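Local coordinates for odorant Binding Protein from Varroa destructor, form P2<1> (Varroa destructor, PDB 7NZA) that probably binds and carries small odorant or other semiochemical molecules in an internal cavity, at residues Pro26-Ser29 with Glu30-Lys34. Sequence-based numbering, arbitrary orientation. Where two conformers were deposited one is given.
Sequences PSES and ERTSK
Ser27 and Glu30 bind each other twice at the start of helix 28-44. Ser27 OG accepts the backbone N-H of Glu30 at 3.0 Å, and in return OE1 of Glu30 takes the N-H of Ser27 at 3.1 Å, a fairly straight bond (164°) that meets the oxygen from above the carboxylate plane. This reciprocal pair is a capping box with Ser27 as N-cap. It depends on Ser27 chi1 of 67°, which puts OG within bonding distance of Glu30 N. Glu30 CG, turned beside its own backbone N, packs 3.3 Å from Ser27 OG, and the extended chain beyond it carries OE1 to Ser27 N. The carboxylate near this helix end probably also interacts favourably with the helix dipole. With alanine in place of Ser27, the Glu30 N-H would probably lose its side-chain cap and the first turn fray. Behind the box, regular helical bonding begins with Arg31 N to Ser27 O and continues with Thr32 N to Glu28 O, 2.9 Å, and Ser33 N to Ser29 O. Outward, the Arg31 chain bends at chi3 (-63°) and brings NH2 within 3.4 Å of Pro26 CG, which lies oblique to the guanidinium plane; outside this turn, the same nitrogen forms a salt bridge with a bound NHE molecule, probably from the crystallisation liquor. In the Thr32 conformer described, Glu28 OE2 hydrogen-bonds to Thr32 OG1 of the second subunit, and Thr32 OG1 to Glu28 OE2 of that subunit.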
loop_
_atom_site.group_PDB
_atom_site.type_symbol
_atom_site.label_atom_id
_atom_site.label_comp_id
_atom_site.label_asym_id
_atom_site.label_seq_id
_atom_site.Cartn_x
_atom_site.Cartn_y
_atom_site.Cartn_z
ATOM N N PRO A 26 -2.910 2.585 -11.752
ATOM C CA PRO A 26 -2.592 4.006 -11.623
ATOM C C PRO A 26 -1.203 4.318 -12.222
ATOM O O PRO A 26 -0.270 3.553 -12.065
ATOM C CB PRO A 26 -2.619 4.263 -10.109
ATOM C CG PRO A 26 -3.409 3.109 -9.497
ATOM C CD PRO A 26 -3.142 1.955 -10.444
ATOM N N SER A 27 -1.140 5.438 -12.878
ATOM C CA SER A 27 0.189 5.924 -13.313
ATOM C C SER A 27 1.019 6.397 -12.101
ATOM O O SER A 27 0.454 6.742 -11.045
ATOM C CB SER A 27 0.033 7.035 -14.328
ATOM O OG SER A 27 -0.542 8.168 -13.693
ATOM N N GLU A 28 2.332 6.487 -12.258
ATOM C CA GLU A 28 3.234 7.126 -11.251
ATOM C C GLU A 28 2.634 8.475 -10.881
ATOM O O GLU A 28 2.611 8.873 -9.714
ATOM C CB GLU A 28 4.669 7.288 -11.775
ATOM C CG GLU A 28 5.598 8.233 -10.985
ATOM C CD GLU A 28 6.974 8.523 -11.604
ATOM O OE1 GLU A 28 7.021 9.161 -12.727
ATOM O OE2 GLU A 28 8.026 8.170 -11.010
ATOM N N SER A 29 2.187 9.219 -11.884
ATOM C CA SER A 29 1.674 10.579 -11.665
ATOM C C SER A 29 0.419 10.563 -10.771
ATOM O O SER A 29 0.290 11.363 -9.826
ATOM C CB SER A 29 1.530 11.255 -12.990
ATOM O OG SER A 29 0.990 12.556 -12.804
ATOM N N GLU A 30 -0.473 9.656 -11.038
ATOM C CA GLU A 30 -1.762 9.521 -10.288
ATOM C C GLU A 30 -1.452 9.142 -8.838
ATOM O O GLU A 30 -2.098 9.620 -7.891
ATOM C CB GLU A 30 -2.644 8.437 -10.934
ATOM C CG GLU A 30 -3.351 9.032 -12.134
ATOM C CD GLU A 30 -4.003 8.080 -13.132
ATOM O OE1 GLU A 30 -3.840 6.854 -12.976
ATOM O OE2 GLU A 30 -4.680 8.602 -14.070
ATOM N N ARG A 31 -0.497 8.257 -8.688
ATOM C CA ARG A 31 -0.055 7.833 -7.372
ATOM C C ARG A 31 0.547 8.989 -6.582
ATOM O O ARG A 31 0.201 9.174 -5.425
ATOM C CB ARG A 31 0.973 6.738 -7.497
ATOM C CG ARG A 31 1.369 6.135 -6.194
ATOM C CD ARG A 31 2.014 4.804 -6.486
ATOM N NE ARG A 31 1.033 3.940 -7.115
ATOM C CZ ARG A 31 -0.025 3.361 -6.524
ATOM N NH1 ARG A 31 -0.279 3.440 -5.234
ATOM N NH2 ARG A 31 -0.810 2.656 -7.292
ATOM N N THR A 32 1.423 9.741 -7.196
ATOM C CA THR A 32 2.078 10.888 -6.533
ATOM C C THR A 32 1.003 11.916 -6.143
ATOM O O THR A 32 1.044 12.472 -5.027
ATOM C CB THR A 32 3.170 11.488 -7.441
ATOM O OG1 THR A 32 4.173 10.458 -7.536
ATOM C CG2 THR A 32 3.709 12.813 -6.913
ATOM N N SER A 33 0.066 12.154 -7.035
ATOM C CA SER A 33 -1.090 13.039 -6.782
ATOM C C SER A 33 -1.863 12.628 -5.504
ATOM O O SER A 33 -2.171 13.451 -4.666
ATOM C CB SER A 33 -1.987 13.055 -7.965
ATOM O OG SER A 33 -3.102 13.847 -7.643
ATOM N N LYS A 34 -2.260 11.384 -5.461
ATOM C CA LYS A 34 -3.060 10.868 -4.344
ATOM C C LYS A 34 -2.273 10.973 -3.039
ATOM O O LYS A 34 -2.806 11.306 -2.009
ATOM C CB LYS A 34 -3.428 9.409 -4.613
ATOM C CG LYS A 34 -4.215 8.802 -3.470
ATOM C CD LYS A 34 -5.527 9.471 -3.166
ATOM C CE LYS A 34 -6.420 8.739 -2.223
ATOM N NZ LYS A 34 -7.047 7.597 -2.916
#